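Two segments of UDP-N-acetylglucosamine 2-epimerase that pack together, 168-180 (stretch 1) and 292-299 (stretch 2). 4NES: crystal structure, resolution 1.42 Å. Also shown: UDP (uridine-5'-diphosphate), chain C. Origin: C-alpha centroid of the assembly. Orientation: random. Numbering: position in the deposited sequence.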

# COMPACT_ATOMS: atom_id res chain seq x y z
N GLY A 168 -19.89 11.06 8.83
CA GLY A 168 -20.99 10.17 8.51
C GLY A 168 -20.67 9.43 7.22
O GLY A 168 -19.64 9.67 6.60
N ASN A 169 -21.55 8.51 6.84
CA ASN A 169 -21.38 7.78 5.59
C ASN A 169 -22.27 8.37 4.51
O ASN A 169 -23.47 8.55 4.73
CB ASN A 169 -21.66 6.28 5.78
CG ASN A 169 -21.10 5.43 4.65
OD1 ASN A 169 -21.34 5.68 3.48
ND2 ASN A 169 -20.30 4.43 5.01
N THR A 170 -21.69 8.67 3.35
CA THR A 170 -22.47 9.21 2.22
C THR A 170 -23.61 8.29 1.75
O THR A 170 -24.51 8.73 1.03
CB THR A 170 -21.60 9.53 0.99
OG1 THR A 170 -20.96 8.33 0.54
CG2 THR A 170 -20.53 10.58 1.32
N ILE A 171 -23.58 7.01 2.14
CA ILE A 171 -24.68 6.13 1.78
C ILE A 171 -25.99 6.60 2.41
O ILE A 171 -27.07 6.37 1.84
CB ILE A 171 -24.38 4.66 2.14
CG1 ILE A 171 -25.32 3.73 1.37
CG2 ILE A 171 -24.46 4.42 3.64
CD1 ILE A 171 -25.15 3.82 -0.12
N VAL A 172 -25.92 7.29 3.56
CA VAL A 172 -27.14 7.87 4.12
C VAL A 172 -27.70 8.93 3.18
O VAL A 172 -28.89 8.91 2.87
CB VAL A 172 -26.91 8.49 5.52
CG1 VAL A 172 -28.23 9.04 6.08
CG2 VAL A 172 -26.35 7.46 6.46
N ASP A 173 -26.85 9.85 2.71
CA ASP A 173 -27.26 10.84 1.73
C ASP A 173 -27.92 10.17 0.53
O ASP A 173 -28.98 10.58 0.08
CB ASP A 173 -26.07 11.61 1.12
CG ASP A 173 -25.11 12.21 2.14
OD1 ASP A 173 -24.93 11.68 3.25
OD2 ASP A 173 -24.45 13.20 1.76
N ALA A 174 -27.26 9.14 -0.01
CA ALA A 174 -27.73 8.49 -1.23
C ALA A 174 -29.09 7.82 -1.01
O ALA A 174 -30.01 7.95 -1.84
CB ALA A 174 -26.71 7.48 -1.72
N THR A 175 -29.22 7.11 0.10
CA THR A 175 -30.45 6.40 0.39
C THR A 175 -31.56 7.43 0.63
O THR A 175 -32.71 7.23 0.22
CB THR A 175 -30.27 5.43 1.59
OG1 THR A 175 -29.10 4.63 1.39
CG2 THR A 175 -31.47 4.51 1.72
N LEU A 176 -31.19 8.55 1.24
CA LEU A 176 -32.11 9.65 1.53
C LEU A 176 -32.42 10.57 0.33
O LEU A 176 -33.48 11.20 0.30
CB LEU A 176 -31.59 10.50 2.69
CG LEU A 176 -32.07 10.19 4.12
CD1 LEU A 176 -33.39 10.90 4.38
CD2 LEU A 176 -32.19 8.69 4.37
N GLN A 177 -31.50 10.67 -0.64
CA GLN A 177 -31.77 11.45 -1.86
C GLN A 177 -32.64 10.64 -2.84
O GLN A 177 -33.43 11.23 -3.58
CB GLN A 177 -30.47 12.06 -2.51
CG GLN A 177 -29.29 11.10 -2.91
CD GLN A 177 -27.96 11.80 -3.40
OE1 GLN A 177 -27.30 11.32 -4.33
NE2 GLN A 177 -27.57 12.89 -2.75
N ASN A 178 -32.56 9.31 -2.78
CA ASN A 178 -33.13 8.44 -3.82
C ASN A 178 -34.35 7.59 -3.45
O ASN A 178 -35.08 7.16 -4.35
CB ASN A 178 -32.04 7.57 -4.45
CG ASN A 178 -31.02 8.37 -5.24
OD1 ASN A 178 -31.29 8.82 -6.35
ND2 ASN A 178 -29.85 8.58 -4.65
N LEU A 179 -34.57 7.32 -2.17
CA LEU A 179 -35.72 6.49 -1.79
C LEU A 179 -37.03 7.17 -2.20
O LEU A 179 -37.89 6.52 -2.79
CB LEU A 179 -35.74 6.17 -0.29
CG LEU A 179 -36.09 4.74 0.16
CD1 LEU A 179 -36.79 4.78 1.50
CD2 LEU A 179 -36.91 3.98 -0.87
N LYS A 180 -37.18 8.46 -1.94
CA LYS A 180 -38.43 9.11 -2.33
C LYS A 180 -38.57 9.20 -3.85
O LYS A 180 -39.68 9.09 -4.37
CB LYS A 180 -38.63 10.46 -1.63
CG LYS A 180 -37.69 11.56 -2.06
CD LYS A 180 -38.08 12.90 -1.43
CE LYS A 180 -37.23 13.23 -0.21
NZ LYS A 180 -37.52 14.59 0.35
N GLN A 292 -25.46 -3.92 4.04
CA GLN A 292 -25.54 -3.91 5.50
C GLN A 292 -25.92 -2.52 6.01
O GLN A 292 -26.75 -2.38 6.91
CB GLN A 292 -24.19 -4.30 6.13
CG GLN A 292 -23.82 -5.76 6.00
CD GLN A 292 -22.44 -6.00 6.56
OE1 GLN A 292 -22.24 -5.95 7.77
NE2 GLN A 292 -21.48 -6.25 5.68
N GLU A 293 -25.32 -1.50 5.43
CA GLU A 293 -25.62 -0.12 5.80
C GLU A 293 -27.04 0.28 5.43
O GLU A 293 -27.76 0.84 6.25
CB GLU A 293 -24.60 0.83 5.16
CG GLU A 293 -23.22 0.67 5.77
CD GLU A 293 -22.09 1.14 4.87
OE1 GLU A 293 -22.34 1.40 3.68
OE2 GLU A 293 -20.95 1.24 5.37
N GLU A 294 -27.44 -0.02 4.20
CA GLU A 294 -28.79 0.31 3.75
C GLU A 294 -29.87 -0.40 4.55
O GLU A 294 -30.89 0.20 4.87
CB GLU A 294 -28.93 0.04 2.25
CG GLU A 294 -28.07 1.02 1.47
CD GLU A 294 -27.86 0.63 0.03
OE1 GLU A 294 -28.09 -0.54 -0.34
OE2 GLU A 294 -27.43 1.51 -0.74
N ALA A 295 -29.65 -1.67 4.87
CA ALA A 295 -30.61 -2.42 5.68
C ALA A 295 -30.80 -1.70 7.01
O ALA A 295 -31.93 -1.51 7.48
CB ALA A 295 -30.11 -3.85 5.91
N CYS A 296 -29.70 -1.24 7.60
CA CYS A 296 -29.77 -0.55 8.88
C CYS A 296 -30.55 0.76 8.75
O CYS A 296 -31.44 1.07 9.55
CB CYS A 296 -28.35 -0.31 9.39
SG CYS A 296 -28.25 0.49 11.00
N ILE A 297 -30.22 1.52 7.71
CA ILE A 297 -30.86 2.81 7.46
C ILE A 297 -32.36 2.67 7.21
O ILE A 297 -33.17 3.46 7.72
CB ILE A 297 -30.17 3.49 6.26
CG1 ILE A 297 -28.73 3.86 6.63
CG2 ILE A 297 -30.97 4.72 5.80
CD1 ILE A 297 -27.82 4.10 5.42
N LEU A 298 -32.73 1.64 6.45
CA LEU A 298 -34.12 1.41 6.08
C LEU A 298 -34.92 0.67 7.14
O LEU A 298 -36.13 0.44 6.96
CB LEU A 298 -34.18 0.62 4.77
CG LEU A 298 -33.61 1.35 3.57
CD1 LEU A 298 -33.49 0.42 2.37
CD2 LEU A 298 -34.47 2.57 3.23
N LYS A 299 -34.27 0.32 8.25
CA LYS A 299 -34.90 -0.39 9.38
C LYS A 299 -35.43 -1.76 8.97
O LYS A 299 -36.53 -2.18 9.36
CB LYS A 299 -36.04 0.43 10.00
CG LYS A 299 -35.68 1.85 10.34
CD LYS A 299 -34.60 1.94 11.39
CE LYS A 299 -34.29 3.41 11.67
NZ LYS A 299 -33.13 3.60 12.57
N1 UDP C . -27.12 -2.49 -5.43
C2 UDP C . -27.85 -2.14 -6.51
N3 UDP C . -28.43 -3.10 -7.27
C4 UDP C . -28.31 -4.42 -6.99
C5 UDP C . -27.55 -4.82 -5.88
C6 UDP C . -26.95 -3.81 -5.12
O2 UDP C . -28.00 -0.96 -6.81
O4 UDP C . -28.92 -5.37 -7.80
C1' UDP C . -26.42 -1.50 -4.60
C2' UDP C . -26.74 -1.42 -3.20
O2' UDP C . -27.94 -0.71 -3.01
C3' UDP C . -25.55 -0.80 -2.61
C4' UDP C . -24.47 -1.21 -3.49
O4' UDP C . -25.04 -1.88 -4.59
O3' UDP C . -25.61 0.60 -2.56
C5' UDP C . -23.51 -2.16 -2.87
O5' UDP C . -22.55 -2.63 -3.78
PA UDP C . -21.92 -4.08 -3.70
O1A UDP C . -21.72 -4.58 -5.11
O2A UDP C . -22.83 -4.97 -2.88
O3A UDP C . -20.48 -3.95 -3.05
PB UDP C . -19.94 -3.70 -1.60
O1B UDP C . -20.81 -2.67 -0.90
O2B UDP C . -19.91 -5.02 -0.87
O3B UDP C . -18.55 -3.20 -1.86
O HOH W 1 -19.88 2.82 7.40

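Two helices cross here in a mainly apolar, knob-into-hole contact with no direct hydrogen bond between them, flanked by a water-bridged polar pair and by a glutamate that holds UDP. Stretch 1 is helical for most of its length, and its helix axis passes 10.1 Å from that of the stretch 2 helix, at a crossing angle of -58°. Together the two stretches bury 411 Å², both sides summed. The backbones come nearest at Val-172 and Ile-297, whose CA atoms lie 7.1 Å apart, and at Thr-175 and Glu-294, at 7.2 Å between CA atoms.

Ile-297 is the knob. Its side chain sits among Ile-171, Val-172, Thr-175 and Leu-176, two adjacent pairs, one turn apart on the helix, and its CD1 lies 3.8 Å from both CG2 of Ile-171 and CG2 of Val-172. A branched aliphatic chain suits this place because its CD1 and CG2 can fill different parts of the hole: CG2 of Ile-297 lies 4.1 Å from CG2 of Thr-175. Further along, CD2 of Leu-298 approaches CD1 of Leu-179 at 3.6 Å and CG2 of Thr-175 at 3.9 Å. The CA-to-CB bond of Leu-298 points sideways, but the chain is long enough for its end to come nearer the other helix.

Thr-175 can face this apolar surface because its hydroxyl is satisfied within its own helix: OG1 donates to the carbonyl O of Ile-171 at 2.7 Å. Its methyl is left to pack against Ile-297 and Leu-298.

At the start of the first helix, Asn-169 serves as N-cap, its OD1 accepting from N of Ile-171 at 2.9 Å. Asparagine suits the position because its short side chain lets OD1 accept from the NH of Ile-171, two residues ahead, which has no carbonyl partner in the first turn. The same amide faces Glu-293, but ND2 of Asn-169 and OE2 of Glu-293, 3.3 Å apart, have a poor angle for a hydrogen bond. A water joins them instead, accepting from ND2 of Asn-169 at 2.9 Å and donating to OE2 of Glu-293 at 2.8 Å.

Glu-294 turns its carboxylate to the ligand. UDP O2' donates to OE1 of Glu-294, and UDP O3' to OE2 of Glu-294, each at 2.7 Å, so the two oxygens match the two ribose hydroxyls. CD1 of Ile-171 lies 3.3 Å from OE2 of Glu-294, bringing an apolar side chain close beside this ribose-binding group.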